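Local coordinates for thioredoxin family protein (Pseudomonas aeruginosa, PDB 1Z6N) that is of unknown function but belongs to the thioredoxin family, binds a metal ion and may act in thiol-disulfide chemistry, at residues A[57-62]-A[113-118]; A[108-113]-A[127-132]; A[2-7]-A[98-103]. One frame throughout, in Å; residues are numbered along the deposited sequence.

Contact 1 of 3, residues A[57-62]-A[113-118]; sequences RLLVAG and LVLVLD
Leu58 and Val116 sit side by side on one face of a two-strand pairing, both pointing the same way, with CD2 of Leu58 resting 3.8 Å from CG2 of Val116. The CB of Leu58 also reaches CG1 of the next valine, Val114, whose CG2 meets CG2 of Val60 at 4.1 Å. On the other face CB of Leu59 touches CD1 of Leu117, while its CD2 lies 4.2 Å from CD1 of Leu115. Ala61 and Leu113 close this row with their CB atoms alone. Between the two faces, strands 57-61 and 113-117 run antiparallel, and the pairs Arg57-Leu117, Leu59-Leu115 and Ala61-Leu113 each exchange two backbone hydrogen bonds. The straightest, from Leu115 N to Leu59 O, spans 2.8 Å at 172°. Between the hydrogen-bonded pairs, the CA of Val60 makes a C-H...O contact of 3.2 Å with Leu113 O, which also takes the N-H of Ala61. At the polar end the extended Arg57 chain carries its guanidinium past the strand, where NH1 bonds Glu119 O, and Asp118 OD1 takes the N-H of Asn122. Strand 86-91 pairs with the far edge of 57-61, giving the mixed parallel and antiparallel central sheet characteristic of the thioredoxin fold.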
ATOM      1  N   ARG A  57      -2.211   4.819   9.918  1.00 10.00           N
ATOM      2  CA  ARG A  57      -0.838   4.520   9.541  1.00 10.84           C
ATOM      3  C   ARG A  57      -0.808   3.230   8.742  1.00 10.26           C
ATOM      4  O   ARG A  57      -1.400   2.229   9.153  1.00 10.98           O
ATOM      5  CB  ARG A  57       0.020   4.391  10.794  1.00 11.48           C
ATOM      6  CG  ARG A  57       0.175   5.716  11.521  1.00 15.10           C
ATOM      7  CD  ARG A  57       1.131   5.573  12.674  1.00 21.06           C
ATOM      8  NE  ARG A  57       1.191   6.773  13.502  1.00 25.37           N
ATOM      9  CZ  ARG A  57       0.414   6.991  14.558  1.00 26.95           C
ATOM     10  NH1 ARG A  57      -0.494   6.093  14.918  1.00 28.48           N
ATOM     11  NH2 ARG A  57       0.548   8.107  15.258  1.00 27.88           N
ATOM     12  N   LEU A  58      -0.126   3.254   7.595  1.00  8.58           N
ATOM     13  CA  LEU A  58       0.040   2.067   6.777  1.00  8.12           C
ATOM     14  C   LEU A  58       1.483   1.606   6.974  1.00  7.82           C
ATOM     15  O   LEU A  58       2.414   2.254   6.488  1.00  8.08           O
ATOM     16  CB  LEU A  58      -0.243   2.382   5.297  1.00  8.28           C
ATOM     17  CG  LEU A  58      -1.612   2.987   4.951  1.00  9.99           C
ATOM     18  CD1 LEU A  58      -1.825   3.125   3.439  1.00 10.10           C
ATOM     19  CD2 LEU A  58      -2.746   2.190   5.575  1.00 10.58           C
ATOM     20  N   LEU A  59       1.650   0.535   7.752  1.00  7.04           N
ATOM     21  CA  LEU A  59       2.953  -0.116   7.910  1.00  7.52           C
ATOM     22  C   LEU A  59       3.102  -1.110   6.773  1.00  7.36           C
ATOM     23  O   LEU A  59       2.360  -2.093   6.672  1.00  7.46           O
ATOM     24  CB  LEU A  59       3.068  -0.828   9.260  1.00  7.09           C
ATOM     25  CG  LEU A  59       4.361  -1.622   9.480  1.00  8.07           C
ATOM     26  CD1 LEU A  59       5.616  -0.724   9.365  1.00  7.99           C
ATOM     27  CD2 LEU A  59       4.312  -2.292  10.841  1.00  9.57           C
ATOM     28  N   VAL A  60       4.072  -0.840   5.905  1.00  7.69           N
ATOM     29  CA  VAL A  60       4.200  -1.602   4.675  1.00  8.13           C
ATOM     30  C   VAL A  60       5.502  -2.372   4.620  1.00  8.36           C
ATOM     31  O   VAL A  60       6.538  -1.826   4.950  1.00  8.64           O
ATOM     32  CB  VAL A  60       4.199  -0.644   3.456  1.00  8.06           C
ATOM     33  CG1 VAL A  60       4.360  -1.416   2.147  1.00  9.72           C
ATOM     34  CG2 VAL A  60       2.918   0.191   3.417  1.00  8.41           C
ATOM     35  N   ALA A  61       5.450  -3.643   4.221  1.00  7.67           N
ATOM     36  CA  ALA A  61       6.682  -4.351   3.860  1.00  7.61           C
ATOM     37  C   ALA A  61       6.720  -4.427   2.335  1.00  8.06           C
ATOM     38  O   ALA A  61       5.788  -4.923   1.695  1.00  7.75           O
ATOM     39  CB  ALA A  61       6.709  -5.747   4.457  1.00  7.66           C
ATOM     40  N   GLY A  62       7.795  -3.898   1.753  1.00  7.59           N
ATOM     41  CA  GLY A  62       7.872  -3.813   0.303  1.00  8.67           C
ATOM     42  C   GLY A  62       9.294  -3.621  -0.167  1.00  8.44           C
ATOM     43  O   GLY A  62      10.196  -3.355   0.633  1.00 10.30           O
ATOM     44  N   LEU A 113       3.029  -6.125   1.643  1.00  7.75           N
ATOM     45  CA  LEU A 113       2.159  -6.416   2.763  1.00  8.17           C
ATOM     46  C   LEU A 113       1.854  -5.077   3.424  1.00  8.46           C
ATOM     47  O   LEU A 113       2.776  -4.394   3.873  1.00  9.08           O
ATOM     48  CB  LEU A 113       2.871  -7.360   3.745  1.00  8.51           C
ATOM     49  CG  LEU A 113       2.197  -7.583   5.103  1.00 10.05           C
ATOM     50  CD1 LEU A 113       0.839  -8.262   4.911  1.00  9.70           C
ATOM     51  CD2 LEU A 113       3.096  -8.419   6.037  1.00 11.53           C
ATOM     52  N   VAL A 114       0.575  -4.707   3.464  1.00  8.06           N
ATOM     53  CA  VAL A 114       0.174  -3.422   3.985  1.00  7.93           C
ATOM     54  C   VAL A 114      -0.707  -3.640   5.212  1.00  8.26           C
ATOM     55  O   VAL A 114      -1.811  -4.173   5.103  1.00  8.65           O
ATOM     56  CB  VAL A 114      -0.598  -2.595   2.931  1.00  8.90           C
ATOM     57  CG1 VAL A 114      -0.998  -1.251   3.497  1.00  9.28           C
ATOM     58  CG2 VAL A 114       0.258  -2.388   1.658  1.00  8.27           C
ATOM     59  N   LEU A 115      -0.208  -3.216   6.367  1.00  7.86           N
ATOM     60  CA  LEU A 115      -0.979  -3.306   7.607  1.00  7.72           C
ATOM     61  C   LEU A 115      -1.611  -1.953   7.891  1.00  7.63           C
ATOM     62  O   LEU A 115      -0.909  -0.943   7.964  1.00  7.94           O
ATOM     63  CB  LEU A 115      -0.062  -3.738   8.756  1.00  7.85           C
ATOM     64  CG  LEU A 115       0.705  -5.053   8.532  1.00  8.90           C
ATOM     65  CD1 LEU A 115       1.542  -5.336   9.781  1.00  9.69           C
ATOM     66  CD2 LEU A 115      -0.242  -6.219   8.256  1.00 10.37           C
ATOM     67  N   VAL A 116      -2.936  -1.929   8.023  1.00  7.83           N
ATOM     68  CA  VAL A 116      -3.668  -0.692   8.261  1.00  8.76           C
ATOM     69  C   VAL A 116      -3.855  -0.539   9.756  1.00  9.21           C
ATOM     70  O   VAL A 116      -4.493  -1.388  10.399  1.00  9.32           O
ATOM     71  CB  VAL A 116      -5.039  -0.703   7.546  1.00  9.08           C
ATOM     72  CG1 VAL A 116      -5.778   0.608   7.780  1.00 10.89           C
ATOM     73  CG2 VAL A 116      -4.842  -0.972   6.056  1.00 11.01           C
ATOM     74  N   LEU A 117      -3.274   0.520  10.308  1.00  8.81           N
ATOM     75  CA  LEU A 117      -3.270   0.756  11.752  1.00  9.67           C
ATOM     76  C   LEU A 117      -3.992   2.063  12.062  1.00  9.95           C
ATOM     77  O   LEU A 117      -3.945   3.007  11.266  1.00  9.70           O
ATOM     78  CB  LEU A 117      -1.839   0.826  12.284  1.00  9.91           C
ATOM     79  CG  LEU A 117      -0.899  -0.356  12.041  1.00 12.41           C
ATOM     80  CD1 LEU A 117       0.543   0.092  12.171  1.00 14.55           C
ATOM     81  CD2 LEU A 117      -1.149  -1.437  13.056  1.00 15.17           C
ATOM     82  N   ASP A 118      -4.660   2.121  13.210  1.00 10.48           N
ATOM     83  CA  ASP A 118      -5.270   3.373  13.642  1.00 11.63           C
ATOM     84  C   ASP A 118      -4.263   4.238  14.414  1.00 13.02           C
ATOM     85  O   ASP A 118      -3.075   3.898  14.482  1.00 13.12           O
ATOM     86  CB  ASP A 118      -6.569   3.115  14.422  1.00 11.13           C
ATOM     87  CG  ASP A 118      -6.341   2.528  15.811  1.00 11.38           C
ATOM     88  OD1 ASP A 118      -5.184   2.442  16.268  1.00 11.37           O
ATOM     89  OD2 ASP A 118      -7.357   2.166  16.450  1.00 12.76           O
TER

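Contact 2 of 3, residues A[108-113]-A[127-132]; sequences RIAIPL and FVERPQ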
ATOM      1  N   ARG A 108       4.398 -17.220   4.600  1.00 14.26           N
ATOM      2  CA  ARG A 108       5.499 -16.503   3.953  1.00 13.67           C
ATOM      3  C   ARG A 108       5.058 -15.049   3.815  1.00 12.09           C
ATOM      4  O   ARG A 108       3.888 -14.722   4.041  1.00 11.26           O
ATOM      5  CB  ARG A 108       5.764 -17.094   2.564  1.00 14.41           C
ATOM      6  CG  ARG A 108       4.585 -16.940   1.626  1.00 17.45           C
ATOM      7  CD  ARG A 108       4.850 -17.595   0.278  1.00 22.54           C
ATOM      8  NE  ARG A 108       5.335 -16.618  -0.695  1.00 27.59           N
ATOM      9  CZ  ARG A 108       4.553 -15.939  -1.538  1.00 29.21           C
ATOM     10  NH1 ARG A 108       5.095 -15.072  -2.380  1.00 30.96           N
ATOM     11  NH2 ARG A 108       3.236 -16.126  -1.543  1.00 29.73           N
ATOM     12  N   ILE A 109       5.989 -14.167   3.446  1.00 10.53           N
ATOM     13  CA  ILE A 109       5.649 -12.770   3.205  1.00 10.04           C
ATOM     14  C   ILE A 109       5.574 -12.491   1.712  1.00 10.07           C
ATOM     15  O   ILE A 109       6.595 -12.466   1.028  1.00 12.66           O
ATOM     16  CB  ILE A 109       6.668 -11.800   3.849  1.00 10.20           C
ATOM     17  CG1 ILE A 109       6.754 -12.032   5.368  1.00  9.91           C
ATOM     18  CG2 ILE A 109       6.284 -10.364   3.524  1.00 10.01           C
ATOM     19  CD1 ILE A 109       5.456 -11.664   6.176  1.00 11.27           C
ATOM     20  N   ALA A 110       4.359 -12.282   1.216  1.00  9.48           N
ATOM     21  CA  ALA A 110       4.134 -11.835  -0.156  1.00  8.77           C
ATOM     22  C   ALA A 110       4.031 -10.322  -0.086  1.00  9.76           C
ATOM     23  O   ALA A 110       3.327  -9.780   0.777  1.00 11.25           O
ATOM     24  CB  ALA A 110       2.843 -12.443  -0.699  1.00  8.97           C
ATOM     25  N   ILE A 111       4.756  -9.645  -0.967  1.00  8.92           N
ATOM     26  CA  ILE A 111       4.819  -8.190  -0.905  1.00  8.32           C
ATOM     27  C   ILE A 111       4.069  -7.546  -2.084  1.00  8.09           C
ATOM     28  O   ILE A 111       3.991  -8.143  -3.169  1.00  8.61           O
ATOM     29  CB  ILE A 111       6.285  -7.665  -0.813  1.00  8.44           C
ATOM     30  CG1 ILE A 111       7.133  -8.251  -1.943  1.00  9.12           C
ATOM     31  CG2 ILE A 111       6.875  -7.965   0.588  1.00  9.89           C
ATOM     32  CD1 ILE A 111       8.486  -7.614  -2.076  1.00  9.60           C
ATOM     33  N   PRO A 112       3.526  -6.331  -1.885  1.00  7.89           N
ATOM     34  CA  PRO A 112       3.567  -5.559  -0.636  1.00  7.95           C
ATOM     35  C   PRO A 112       2.590  -6.102   0.391  1.00  7.51           C
ATOM     36  O   PRO A 112       1.468  -6.489   0.042  1.00  8.12           O
ATOM     37  CB  PRO A 112       3.091  -4.174  -1.077  1.00  8.19           C
ATOM     38  CG  PRO A 112       2.214  -4.429  -2.246  1.00  7.74           C
ATOM     39  CD  PRO A 112       2.841  -5.591  -2.965  1.00  8.70           C
ATOM     40  N   LEU A 113       3.029  -6.125   1.643  1.00  7.75           N
ATOM     41  CA  LEU A 113       2.159  -6.416   2.763  1.00  8.17           C
ATOM     42  C   LEU A 113       1.854  -5.077   3.424  1.00  8.46           C
ATOM     43  O   LEU A 113       2.776  -4.394   3.873  1.00  9.08           O
ATOM     44  CB  LEU A 113       2.871  -7.360   3.745  1.00  8.51           C
ATOM     45  CG  LEU A 113       2.197  -7.583   5.103  1.00 10.05           C
ATOM     46  CD1 LEU A 113       0.839  -8.262   4.911  1.00  9.70           C
ATOM     47  CD2 LEU A 113       3.096  -8.419   6.037  1.00 11.53           C
ATOM     48  N   PHE A 127      -3.849  -5.413   3.524  1.00  8.91           N
ATOM     49  CA  PHE A 127      -3.854  -5.534   2.061  1.00  8.94           C
ATOM     50  C   PHE A 127      -2.640  -6.403   1.723  1.00  9.19           C
ATOM     51  O   PHE A 127      -1.544  -6.154   2.233  1.00  9.33           O
ATOM     52  CB  PHE A 127      -3.760  -4.146   1.428  1.00  9.20           C
ATOM     53  CG  PHE A 127      -3.580  -4.143  -0.074  1.00  8.87           C
ATOM     54  CD1 PHE A 127      -4.654  -3.852  -0.927  1.00  8.32           C
ATOM     55  CD2 PHE A 127      -2.331  -4.402  -0.639  1.00  9.68           C
ATOM     56  CE1 PHE A 127      -4.470  -3.825  -2.316  1.00  8.70           C
ATOM     57  CE2 PHE A 127      -2.137  -4.365  -2.021  1.00  8.31           C
ATOM     58  CZ  PHE A 127      -3.210  -4.084  -2.864  1.00  9.18           C
ATOM     59  N   VAL A 128      -2.817  -7.430   0.897  1.00  9.06           N
ATOM     60  CA  VAL A 128      -1.729  -8.376   0.660  1.00  9.13           C
ATOM     61  C   VAL A 128      -1.508  -8.589  -0.834  1.00  8.82           C
ATOM     62  O   VAL A 128      -2.358  -9.197  -1.517  1.00  8.59           O
ATOM     63  CB  VAL A 128      -1.967  -9.762   1.337  1.00  9.29           C
ATOM     64  CG1 VAL A 128      -0.723 -10.635   1.174  1.00 10.73           C
ATOM     65  CG2 VAL A 128      -2.346  -9.615   2.817  1.00  9.64           C
ATOM     66  N   GLU A 129      -0.375  -8.067  -1.316  1.00  8.76           N
ATOM     67  CA  GLU A 129       0.118  -8.268  -2.679  1.00  9.07           C
ATOM     68  C   GLU A 129      -0.636  -7.536  -3.800  1.00  8.38           C
ATOM     69  O   GLU A 129      -0.031  -6.743  -4.529  1.00  8.32           O
ATOM     70  CB  GLU A 129       0.278  -9.760  -3.011  1.00  9.04           C
ATOM     71  CG  GLU A 129       1.240 -10.022  -4.168  1.00 10.50           C
ATOM     72  CD  GLU A 129       1.585 -11.494  -4.355  1.00 11.33           C
ATOM     73  OE1 GLU A 129       0.678 -12.338  -4.247  1.00 14.72           O
ATOM     74  OE2 GLU A 129       2.764 -11.803  -4.614  1.00 13.91           O
ATOM     75  N   ARG A 130      -1.935  -7.820  -3.942  1.00  8.29           N
ATOM     76  CA  ARG A 130      -2.728  -7.285  -5.039  1.00  8.59           C
ATOM     77  C   ARG A 130      -4.134  -6.961  -4.549  1.00  8.01           C
ATOM     78  O   ARG A 130      -4.586  -7.573  -3.581  1.00  7.90           O
ATOM     79  CB  ARG A 130      -2.806  -8.307  -6.178  1.00  9.66           C
ATOM     80  CG  ARG A 130      -1.469  -8.513  -6.817  1.00 12.05           C
ATOM     81  CD  ARG A 130      -1.483  -9.626  -7.839  1.00 13.56           C
ATOM     82  NE  ARG A 130      -0.100  -9.903  -8.199  1.00 14.95           N
ATOM     83  CZ  ARG A 130       0.427 -11.107  -8.395  1.00 17.16           C
ATOM     84  NH1 ARG A 130      -0.321 -12.207  -8.296  1.00 16.94           N
ATOM     85  NH2 ARG A 130       1.719 -11.207  -8.689  1.00 18.05           N
ATOM     86  N   PRO A 131      -4.820  -5.998  -5.207  1.00  7.33           N
ATOM     87  CA  PRO A 131      -6.204  -5.704  -4.814  1.00  6.63           C
ATOM     88  C   PRO A 131      -7.134  -6.898  -4.985  1.00  6.46           C
ATOM     89  O   PRO A 131      -6.895  -7.769  -5.824  1.00  7.39           O
ATOM     90  CB  PRO A 131      -6.621  -4.543  -5.732  1.00  6.93           C
ATOM     91  CG  PRO A 131      -5.326  -3.973  -6.262  1.00  7.30           C
ATOM     92  CD  PRO A 131      -4.344  -5.110  -6.290  1.00  7.92           C
ATOM     93  N   GLN A 132      -8.205  -6.905  -4.199  1.00  5.34           N
ATOM     94  CA  GLN A 132      -9.186  -7.994  -4.234  1.00  5.04           C
ATOM     95  C   GLN A 132      -9.743  -8.229  -5.643  1.00  5.13           C
ATOM     96  O   GLN A 132     -10.006  -9.376  -6.037  1.00  6.13           O
ATOM     97  CB  GLN A 132     -10.329  -7.729  -3.237  1.00  4.91           C
ATOM     98  CG  GLN A 132     -11.242  -8.956  -3.003  1.00  5.74           C
ATOM     99  CD  GLN A 132     -10.446 -10.130  -2.458  1.00  9.03           C
ATOM    100  OE1 GLN A 132      -9.792 -10.023  -1.413  1.00  9.61           O
ATOM    101  NE2 GLN A 132     -10.497 -11.255  -3.163  1.00  9.40           N
TER
HETATM  102  O   HOH W   1       3.279 -14.407  -4.582  1.00 39.74           O
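Pro112, preceded by a cis peptide bond, offers its carbonyl O to the N-H of Glu129 in a nearly straight 2.8 Å hydrogen bond (165°), just past the antiparallel non-hydrogen-bonded pair Leu113-Val128. The side chains of that pair lie alongside each other, CD1 of Leu113 against CG2 of Val128 at 4.0 Å. Two atoms of the proline ring make contact: CD lies 3.5 Å from Glu129 O, and CG approaches the edge of the Phe127 ring near CE2. Glu129, with positive phi (72°), centres a classic gamma turn closed by Arg130 N to Val128 O at 2.8 Å. Its CG, anti to the backbone N (chi1 -159°), lies 3.5 Å from Ile111 O, and the extended chain carries the carboxylate over CB of Ala110. A water accepts from Arg108 NH1 at 2.9 Å and donates to Glu129 OE2 at 2.7 Å. Pro112 also touches Cys69, and Ile111 touches Cys66, of a CxxC pattern at a helix start; a cis-proline beside such a pair is a hallmark of thioredoxins. The chemistry implies a cis-Pro loop held to the strand end by one backbone bond and apolar contacts, with Arg108 and Glu129 linked through water and not by a direct salt bridge.

Contact 3 of 3, residues A[2-7]-A[98-103]; sequences ASYAEL and DDLRQR
A capping box opens helix 4-10, and the residues around it meet the end of helix 93-99 and the turn that follows. Ser3 OG accepts from Glu6 N, and Glu6 OE1 from Ser3 N. Just before the cap, Ala2 N donates to Asp99 OD2 across 3.1 Å, arriving from above the carboxylate plane. Tyr4 and Arg103 reach toward each other tip to tip: the guanidinium lies flat on the phenol ring, planes 20° apart, with CZ of Arg103 3.8 Å from the ring centroid in a cation-pi stack. NE of Arg103 sits over CZ of Tyr4, and NH2 lies nearest CE2. An extended chain, with CG anti to the backbone N (chi1 -175°), carries Arg103 this far. Two further partners help to set the rotation of the guanidinium: Ala2 O, in its plane, receives a weak bond of 2.9 Å from NH1, and NH2 donates to a water that also takes the N-H of Tyr4. CD2 of Leu100 meets the ring edge at CE1 of Tyr4, 3.7 Å away, and CD1 of Leu7 at 3.9 Å. Tyr4 and Leu100 both rest on Leu115 of the central sheet. The arrangement is that of an N-terminal helix packed on one face of an alpha-beta-alpha sandwich.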
ATOM      1  N   ALA A   2       9.304  -6.507  17.951  1.00 14.88           N
ATOM      2  CA  ALA A   2       9.178  -5.042  17.869  1.00 13.38           C
ATOM      3  C   ALA A   2       7.700  -4.654  17.827  1.00 12.65           C
ATOM      4  O   ALA A   2       6.904  -5.366  17.214  1.00 13.84           O
ATOM      5  CB  ALA A   2       9.909  -4.489  16.644  1.00 13.29           C
ATOM      6  N   SER A   3       7.332  -3.547  18.477  1.00 11.34           N
ATOM      7  CA  SER A   3       5.947  -3.067  18.394  1.00  9.85           C
ATOM      8  C   SER A   3       5.693  -2.514  16.987  1.00  9.93           C
ATOM      9  O   SER A   3       6.632  -2.174  16.256  1.00 10.12           O
ATOM     10  CB  SER A   3       5.666  -1.980  19.431  1.00 10.41           C
ATOM     11  OG  SER A   3       6.422  -0.809  19.107  1.00  9.82           O
ATOM     12  N   TYR A   4       4.424  -2.393  16.606  1.00  9.61           N
ATOM     13  CA  TYR A   4       4.111  -1.737  15.340  1.00  8.89           C
ATOM     14  C   TYR A   4       4.621  -0.291  15.322  1.00  8.73           C
ATOM     15  O   TYR A   4       5.060   0.211  14.277  1.00  9.12           O
ATOM     16  CB  TYR A   4       2.609  -1.748  15.062  1.00  9.00           C
ATOM     17  CG  TYR A   4       2.063  -3.126  14.767  1.00  8.65           C
ATOM     18  CD1 TYR A   4       2.641  -3.930  13.801  1.00  9.13           C
ATOM     19  CD2 TYR A   4       0.953  -3.611  15.446  1.00 10.03           C
ATOM     20  CE1 TYR A   4       2.140  -5.200  13.511  1.00  9.73           C
ATOM     21  CE2 TYR A   4       0.433  -4.880  15.167  1.00 10.92           C
ATOM     22  CZ  TYR A   4       1.031  -5.668  14.196  1.00 10.28           C
ATOM     23  OH  TYR A   4       0.551  -6.923  13.909  1.00 10.71           O
ATOM     24  N   ALA A   5       4.564   0.382  16.471  1.00  8.66           N
ATOM     25  CA  ALA A   5       5.080   1.761  16.560  1.00  8.30           C
ATOM     26  C   ALA A   5       6.573   1.798  16.268  1.00  8.49           C
ATOM     27  O   ALA A   5       7.032   2.654  15.519  1.00  9.13           O
ATOM     28  CB  ALA A   5       4.768   2.366  17.930  1.00  8.67           C
ATOM     29  N   GLU A   6       7.312   0.842  16.828  1.00  8.62           N
ATOM     30  CA  GLU A   6       8.757   0.750  16.602  1.00  9.62           C
ATOM     31  C   GLU A   6       9.087   0.467  15.133  1.00  8.50           C
ATOM     32  O   GLU A   6       9.996   1.079  14.549  1.00  8.63           O
ATOM     33  CB  GLU A   6       9.386  -0.313  17.517  1.00  9.31           C
ATOM     34  CG  GLU A   6       9.423   0.144  18.968  1.00 11.82           C
ATOM     35  CD  GLU A   6       9.873  -0.920  19.945  1.00 12.52           C
ATOM     36  OE1 GLU A   6       9.695  -2.132  19.686  1.00 12.64           O
ATOM     37  OE2 GLU A   6      10.398  -0.529  21.015  1.00 18.71           O
ATOM     38  N   LEU A   7       8.339  -0.453  14.526  1.00  8.24           N
ATOM     39  CA  LEU A   7       8.543  -0.768  13.114  1.00  7.95           C
ATOM     40  C   LEU A   7       8.154   0.394  12.224  1.00  8.58           C
ATOM     41  O   LEU A   7       8.880   0.745  11.287  1.00  8.28           O
ATOM     42  CB  LEU A   7       7.715  -1.991  12.709  1.00  7.88           C
ATOM     43  CG  LEU A   7       8.165  -3.293  13.388  1.00  8.32           C
ATOM     44  CD1 LEU A   7       7.161  -4.407  13.130  1.00 11.15           C
ATOM     45  CD2 LEU A   7       9.565  -3.699  12.871  1.00  8.58           C
ATOM     46  N   ASP A  98      11.261 -11.609   9.454  1.00  8.52           N
ATOM     47  CA  ASP A  98      11.838 -11.801  10.781  1.00 10.36           C
ATOM     48  C   ASP A  98      10.876 -11.445  11.901  1.00 10.80           C
ATOM     49  O   ASP A  98      10.866 -12.141  12.931  1.00 12.15           O
ATOM     50  CB  ASP A  98      13.133 -10.995  10.917  1.00 10.15           C
ATOM     51  CG  ASP A  98      13.801 -11.195  12.265  1.00 13.55           C
ATOM     52  OD1 ASP A  98      14.284 -12.311  12.503  1.00 17.14           O
ATOM     53  OD2 ASP A  98      13.842 -10.222  13.044  1.00 18.79           O
ATOM     54  N   ASP A  99      10.061 -10.404  11.720  1.00 11.28           N
ATOM     55  CA  ASP A  99       9.305  -9.866  12.855  1.00 11.60           C
ATOM     56  C   ASP A  99       7.798  -9.769  12.692  1.00 11.82           C
ATOM     57  O   ASP A  99       7.115  -9.397  13.656  1.00 13.05           O
ATOM     58  CB  ASP A  99       9.847  -8.514  13.286  1.00 13.73           C
ATOM     59  CG  ASP A  99      10.082  -8.431  14.782  1.00 15.25           C
ATOM     60  OD1 ASP A  99       9.836  -9.421  15.532  1.00 17.72           O
ATOM     61  OD2 ASP A  99      10.556  -7.362  15.191  1.00 17.43           O
ATOM     62  N   LEU A 100       7.272 -10.099  11.513  1.00  9.61           N
ATOM     63  CA  LEU A 100       5.824 -10.036  11.310  1.00  9.48           C
ATOM     64  C   LEU A 100       5.184 -11.375  10.966  1.00  9.33           C
ATOM     65  O   LEU A 100       3.995 -11.573  11.225  1.00  8.54           O
ATOM     66  CB  LEU A 100       5.467  -9.025  10.212  1.00  9.56           C
ATOM     67  CG  LEU A 100       5.684  -7.557  10.560  1.00 10.38           C
ATOM     68  CD1 LEU A 100       5.420  -6.691   9.341  1.00 11.93           C
ATOM     69  CD2 LEU A 100       4.785  -7.154  11.756  1.00 12.87           C
ATOM     70  N   ARG A 101       5.947 -12.282  10.357  1.00  8.97           N
ATOM     71  CA  ARG A 101       5.330 -13.485   9.783  1.00 11.27           C
ATOM     72  C   ARG A 101       4.554 -14.295  10.822  1.00 11.73           C
ATOM     73  O   ARG A 101       3.381 -14.617  10.621  1.00 12.55           O
ATOM     74  CB  ARG A 101       6.373 -14.335   9.046  1.00 11.61           C
ATOM     75  CG  ARG A 101       5.756 -15.280   8.013  1.00 15.50           C
ATOM     76  CD  ARG A 101       6.738 -16.370   7.621  1.00 18.78           C
ATOM     77  NE  ARG A 101       6.964 -17.278   8.736  1.00 23.49           N
ATOM     78  CZ  ARG A 101       7.946 -18.166   8.811  1.00 28.34           C
ATOM     79  NH1 ARG A 101       8.844 -18.256   7.828  1.00 29.40           N
ATOM     80  NH2 ARG A 101       8.032 -18.957   9.883  1.00 29.30           N
ATOM     81  N   GLN A 102       5.191 -14.589  11.944  1.00 11.92           N
ATOM     82  CA  GLN A 102       4.550 -15.429  12.963  1.00 12.35           C
ATOM     83  C   GLN A 102       3.447 -14.666  13.687  1.00 11.92           C
ATOM     84  O   GLN A 102       2.387 -15.216  13.978  1.00 10.90           O
ATOM     85  CB  GLN A 102       5.582 -15.995  13.928  1.00 14.05           C
ATOM     86  CG  GLN A 102       6.498 -17.058  13.297  1.00 16.03           C
ATOM     87  CD  GLN A 102       5.883 -18.457  13.277  1.00 18.21           C
ATOM     88  OE1 GLN A 102       6.459 -19.405  13.810  1.00 21.25           O
ATOM     89  NE2 GLN A 102       4.716 -18.592  12.646  1.00 18.65           N
ATOM     90  N   ARG A 103       3.701 -13.393  13.955  1.00 10.63           N
ATOM     91  CA  ARG A 103       2.731 -12.509  14.570  1.00 10.77           C
ATOM     92  C   ARG A 103       1.392 -12.470  13.783  1.00  9.88           C
ATOM     93  O   ARG A 103       0.298 -12.445  14.360  1.00  9.67           O
ATOM     94  CB  ARG A 103       3.359 -11.123  14.630  1.00 12.61           C
ATOM     95  CG  ARG A 103       2.531 -10.142  15.339  1.00 13.44           C
ATOM     96  CD  ARG A 103       3.194  -8.785  15.260  1.00 13.27           C
ATOM     97  NE  ARG A 103       2.557  -7.953  16.262  1.00 14.30           N
ATOM     98  CZ  ARG A 103       3.128  -6.928  16.887  1.00 15.23           C
ATOM     99  NH1 ARG A 103       4.390  -6.572  16.618  1.00 14.09           N
ATOM    100  NH2 ARG A 103       2.414  -6.258  17.785  1.00 13.08           N
TER
HETATM  101  O   HOH W   2       2.578  -3.530  18.731  1.00 10.65           O

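Contact 1 is the core, a buried strand pairing built of six backbone hydrogen bonds and aliphatic side chains. Contact 2 continues the same sheet: it shares Leu113, its strand 123-128 is the neighbour of 113-117, and Phe127 O probably accepts from Val114 N, yet toward the loop its bonding thins to one backbone link and a water. The centre of contact 3 lies about 17 Å from the centre of the chain; this contact, between the start of helix 4-10 and the end of helix 93-99 with its following turn, combines a cation-pi stack, a carboxylate and a small apolar contact through Leu100. Tyr4 joins it to contact 1, packing on Leu59, Leu115 and Leu117, whereas contacts 2 and 3 meet where Arg101 packs against Arg108 and Ile109.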